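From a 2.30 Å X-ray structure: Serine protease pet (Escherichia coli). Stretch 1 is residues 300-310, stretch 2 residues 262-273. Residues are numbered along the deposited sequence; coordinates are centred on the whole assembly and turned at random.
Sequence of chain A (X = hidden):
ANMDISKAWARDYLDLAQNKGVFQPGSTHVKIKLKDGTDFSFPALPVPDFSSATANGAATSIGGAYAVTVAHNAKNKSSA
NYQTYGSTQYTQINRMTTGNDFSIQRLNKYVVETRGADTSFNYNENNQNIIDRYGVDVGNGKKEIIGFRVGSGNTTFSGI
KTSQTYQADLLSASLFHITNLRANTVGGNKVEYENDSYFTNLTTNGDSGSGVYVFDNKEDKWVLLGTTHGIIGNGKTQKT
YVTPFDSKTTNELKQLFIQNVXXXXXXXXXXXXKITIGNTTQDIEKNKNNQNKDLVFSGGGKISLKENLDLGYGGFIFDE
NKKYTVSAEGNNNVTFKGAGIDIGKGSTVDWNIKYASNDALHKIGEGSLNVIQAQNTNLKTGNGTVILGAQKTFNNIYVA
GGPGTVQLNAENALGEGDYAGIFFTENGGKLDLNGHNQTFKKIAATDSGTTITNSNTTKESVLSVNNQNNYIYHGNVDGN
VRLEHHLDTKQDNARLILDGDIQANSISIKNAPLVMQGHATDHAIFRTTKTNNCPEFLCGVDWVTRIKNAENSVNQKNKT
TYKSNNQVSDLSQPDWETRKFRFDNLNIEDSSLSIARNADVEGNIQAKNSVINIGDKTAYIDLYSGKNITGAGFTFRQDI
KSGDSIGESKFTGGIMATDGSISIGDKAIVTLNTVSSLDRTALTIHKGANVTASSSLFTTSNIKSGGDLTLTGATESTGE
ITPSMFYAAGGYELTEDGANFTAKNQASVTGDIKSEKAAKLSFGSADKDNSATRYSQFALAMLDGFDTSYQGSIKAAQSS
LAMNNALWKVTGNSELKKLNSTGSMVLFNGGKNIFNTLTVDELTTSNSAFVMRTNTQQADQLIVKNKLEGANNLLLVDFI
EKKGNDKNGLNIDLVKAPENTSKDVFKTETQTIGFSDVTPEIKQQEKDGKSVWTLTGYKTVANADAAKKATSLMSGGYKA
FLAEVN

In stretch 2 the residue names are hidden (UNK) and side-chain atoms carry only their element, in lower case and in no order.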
# COMPACT_ATOMS: atom_id res chain seq x y z
N GLY A 300 -31.44 -3.86 -30.86
CA GLY A 300 -32.13 -4.27 -29.64
C GLY A 300 -33.21 -5.28 -29.98
O GLY A 300 -33.37 -5.68 -31.13
N GLY A 301 -33.97 -5.70 -28.97
CA GLY A 301 -35.08 -6.61 -29.20
C GLY A 301 -34.99 -7.90 -28.43
O GLY A 301 -34.20 -8.03 -27.50
N LYS A 302 -35.81 -8.87 -28.80
CA LYS A 302 -35.85 -10.12 -28.07
C LYS A 302 -35.32 -11.24 -28.94
O LYS A 302 -35.53 -11.26 -30.14
CB LYS A 302 -37.28 -10.43 -27.60
CG LYS A 302 -37.42 -11.78 -26.89
CD LYS A 302 -38.89 -12.13 -26.64
CE LYS A 302 -39.06 -13.58 -26.23
NZ LYS A 302 -40.48 -13.92 -25.86
N ILE A 303 -34.61 -12.16 -28.30
CA ILE A 303 -34.06 -13.34 -28.93
C ILE A 303 -34.71 -14.55 -28.28
O ILE A 303 -34.53 -14.76 -27.09
CB ILE A 303 -32.52 -13.43 -28.77
CG1 ILE A 303 -31.83 -12.33 -29.57
CG2 ILE A 303 -32.00 -14.80 -29.19
CD1 ILE A 303 -30.33 -12.35 -29.47
N SER A 304 -35.45 -15.33 -29.05
CA SER A 304 -36.09 -16.51 -28.47
C SER A 304 -35.57 -17.82 -29.07
O SER A 304 -35.54 -17.97 -30.28
CB SER A 304 -37.60 -16.45 -28.64
OG SER A 304 -38.19 -17.58 -28.05
N LEU A 305 -35.21 -18.76 -28.20
CA LEU A 305 -34.70 -20.06 -28.63
C LEU A 305 -35.77 -21.14 -28.47
O LEU A 305 -36.32 -21.31 -27.36
CB LEU A 305 -33.45 -20.42 -27.83
CG LEU A 305 -32.07 -19.99 -28.34
CD1 LEU A 305 -32.11 -18.60 -28.93
CD2 LEU A 305 -31.05 -20.08 -27.23
N LYS A 306 -36.07 -21.87 -29.56
CA LYS A 306 -37.04 -22.96 -29.54
C LYS A 306 -36.42 -24.29 -29.13
O LYS A 306 -37.10 -25.30 -29.00
CB LYS A 306 -37.68 -23.16 -30.92
CG LYS A 306 -37.99 -21.90 -31.68
CD LYS A 306 -37.69 -22.08 -33.17
CE LYS A 306 -38.85 -22.65 -33.94
NZ LYS A 306 -38.51 -22.72 -35.39
N GLU A 307 -35.11 -24.29 -28.95
CA GLU A 307 -34.38 -25.51 -28.68
C GLU A 307 -32.98 -25.10 -28.28
O GLU A 307 -32.63 -23.93 -28.34
CB GLU A 307 -34.35 -26.43 -29.92
CG GLU A 307 -33.88 -25.70 -31.18
CD GLU A 307 -33.90 -26.56 -32.44
OE1 GLU A 307 -34.78 -27.44 -32.57
OE2 GLU A 307 -33.04 -26.34 -33.32
N ASN A 308 -32.19 -26.08 -27.86
CA ASN A 308 -30.79 -25.85 -27.61
C ASN A 308 -30.15 -25.29 -28.87
O ASN A 308 -30.44 -25.75 -29.97
CB ASN A 308 -30.11 -27.14 -27.18
CG ASN A 308 -30.60 -27.61 -25.83
OD1 ASN A 308 -31.30 -26.88 -25.14
ND2 ASN A 308 -30.23 -28.83 -25.46
N LEU A 309 -29.35 -24.25 -28.68
CA LEU A 309 -28.60 -23.65 -29.75
C LEU A 309 -27.11 -23.86 -29.47
O LEU A 309 -26.60 -23.50 -28.41
CB LEU A 309 -28.93 -22.15 -29.89
CG LEU A 309 -28.15 -21.45 -31.03
CD1 LEU A 309 -28.65 -21.91 -32.41
CD2 LEU A 309 -28.20 -19.94 -30.91
N ASP A 310 -26.43 -24.48 -30.44
CA ASP A 310 -25.01 -24.71 -30.38
C ASP A 310 -24.43 -24.01 -31.59
O ASP A 310 -24.67 -24.44 -32.73
CB ASP A 310 -24.66 -26.21 -30.39
CG ASP A 310 -23.15 -26.46 -30.16
OD1 ASP A 310 -22.34 -25.53 -30.35
OD2 ASP A 310 -22.78 -27.60 -29.77
N UNK A 262 -30.42 -8.10 -37.82
CA UNK A 262 -31.14 -6.88 -37.52
C UNK A 262 -32.46 -7.20 -36.86
O UNK A 262 -33.44 -7.55 -37.53
c UNK A 262 -31.36 -6.06 -38.78
o UNK A 262 -29.37 -4.74 -38.70
c UNK A 262 -30.06 -5.53 -39.34
n UNK A 262 -29.71 -5.98 -40.54
N UNK A 263 -32.48 -7.08 -35.54
CA UNK A 263 -33.66 -7.40 -34.76
C UNK A 263 -34.55 -6.18 -34.62
O UNK A 263 -35.77 -6.29 -34.70
c UNK A 263 -32.08 -9.85 -32.21
c UNK A 263 -34.51 -8.35 -32.58
c UNK A 263 -33.27 -7.94 -33.38
c UNK A 263 -32.32 -9.13 -33.52
N UNK A 264 -33.92 -5.02 -34.43
CA UNK A 264 -34.62 -3.73 -34.48
C UNK A 264 -35.85 -3.69 -33.58
O UNK A 264 -36.94 -3.35 -34.03
o UNK A 264 -33.82 -2.51 -37.77
c UNK A 264 -35.03 -3.41 -35.92
c UNK A 264 -33.86 -3.39 -36.88
o UNK A 264 -32.96 -4.24 -36.75
N UNK A 265 -35.67 -4.05 -32.31
CA UNK A 265 -36.74 -4.06 -31.31
C UNK A 265 -37.81 -5.12 -31.54
O UNK A 265 -38.78 -5.19 -30.78
n UNK A 265 -37.00 -0.42 -30.48
o UNK A 265 -35.59 -2.04 -29.81
c UNK A 265 -37.41 -2.69 -31.22
c UNK A 265 -36.58 -1.69 -30.44
N UNK A 266 -37.66 -5.93 -32.57
CA UNK A 266 -38.61 -7.01 -32.78
C UNK A 266 -38.15 -8.26 -32.04
O UNK A 266 -37.48 -8.17 -31.01
o UNK A 266 -40.50 -5.70 -34.76
c UNK A 266 -38.79 -7.29 -34.26
c UNK A 266 -39.36 -6.09 -35.00
n UNK A 266 -38.57 -5.51 -35.90
N UNK A 267 -38.53 -9.42 -32.56
CA UNK A 267 -38.20 -10.67 -31.91
C UNK A 267 -37.58 -11.61 -32.91
O UNK A 267 -38.18 -11.91 -33.93
o UNK A 267 -40.15 -10.44 -30.46
c UNK A 267 -39.01 -12.57 -30.50
c UNK A 267 -39.44 -11.36 -31.30
N UNK A 268 -36.39 -12.09 -32.63
CA UNK A 268 -35.75 -13.03 -33.52
C UNK A 268 -35.84 -14.42 -32.92
O UNK A 268 -35.32 -14.65 -31.83
c UNK A 268 -34.31 -12.65 -33.78
N UNK A 269 -36.49 -15.33 -33.64
CA UNK A 269 -36.68 -16.68 -33.15
C UNK A 269 -35.68 -17.62 -33.80
O UNK A 269 -35.50 -17.58 -35.02
o UNK A 269 -39.02 -16.41 -32.55
c UNK A 269 -38.13 -17.15 -33.40
c UNK A 269 -38.28 -18.62 -33.11
N UNK A 270 -35.02 -18.45 -33.01
CA UNK A 270 -33.90 -19.24 -33.51
C UNK A 270 -34.06 -20.73 -33.26
O UNK A 270 -34.25 -21.16 -32.13
c UNK A 270 -32.55 -18.82 -32.87
c UNK A 270 -30.90 -16.86 -32.59
c UNK A 270 -32.36 -17.31 -32.94
c UNK A 270 -31.39 -19.54 -33.54
N UNK A 271 -33.93 -21.51 -34.33
CA UNK A 271 -34.01 -22.96 -34.24
C UNK A 271 -34.01 -23.60 -35.61
O UNK A 271 -34.41 -22.98 -36.60
N UNK A 272 -33.55 -24.85 -35.67
CA UNK A 272 -33.62 -25.63 -36.90
C UNK A 272 -32.70 -25.08 -37.97
O UNK A 272 -32.94 -25.26 -39.16
N UNK A 273 -31.63 -24.41 -37.53
CA UNK A 273 -30.70 -23.78 -38.45
C UNK A 273 -31.24 -22.51 -39.06
O UNK A 273 -30.77 -22.07 -40.11
O HOH W 1 -40.61 -17.63 -30.12
O HOH W 2 -36.43 -20.21 -36.52
O HOH W 3 -32.15 -23.02 -30.53

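Position 262 carries two side-chain carbons, the second bearing one oxygen and one nitrogen, and touches nothing on stretch 1. This short amide is Asn262; it points away, so an exposed polar group suits it.

Position 263 has four carbons, forked at the first, with one arm two carbons long whose end packs against CG1 of Ile303. It is Ile263, buried, with CD1 3.6 Å from Ile303 CG1. A side chain on Gly301 would collide with Ile263 CG2, so the bare glycine makes room for the branched residue.

At position 264 two carbons end in two oxygens that point away from stretch 1: the exposed carboxylate of Asp264. Position 265 has two carbons with one oxygen and one nitrogen, and its backbone N donates to Gly300 O at 3.1 Å. It is Asn265. Both have positive phi, which asparagine and aspartate tolerate better than most residues, as the type I' turn from Ile263 to position 266 requires.

Position 266, again two carbons with one oxygen and one nitrogen, offers its backbone O to Lys302 N at 2.9 Å. As Asn266, it adds a weak ND2 bond to Ile263 O, 3.1 Å, within the turn.

At position 267 one carbon carries an oxygen and a carbon, the latter against Lys302 CD. This is Thr267, beta-branched as suits a strand, with CG2 3.9 Å from Lys302 CD. Position 268 has a single carbon, on the face of Ile303: Ala268, small and apolar for that buried side.

Position 269 again has one carbon bearing an oxygen and a carbon; the carbon meets Lys306 CD, and a water links the oxygen with Ser304 OG. It is Thr269: CG2 lies 3.5 Å from Lys306 CD, and the water is 3.1 Å from Thr269 OG1 and 3.2 Å from Ser304 OG.

Position 270 has four carbons, forked at the first, one arm longer, packed among Ile303, Leu305 and Leu309. Ile270 fills this apolar pocket, its CD1 4.1 Å from Ile303 CG2 and its CG2 3.8 Å from Leu309 CD1.

Position 271 has no side-chain atoms, and a CB would clash with Lys306 CD: Gly271. Position 272, equally bare, donates its N to Glu307 OE2 at 2.8 Å; positive phi favours Gly272. Position 273, bare and without contact, also has positive phi: Gly273.

The contact is a parallel strand pairing. Ala268 N to Lys302 O and Ile270 N to Ser304 O, both 2.8 Å, alternate with Ser304 N to Ala268 O, 2.9 Å. Apolar side chains gather on the face of Ile303 and Ile270, while Lys302, Ser304 and the threonines occupy the other.

Stretch 2 (262-273) NIDNNTATIGGG
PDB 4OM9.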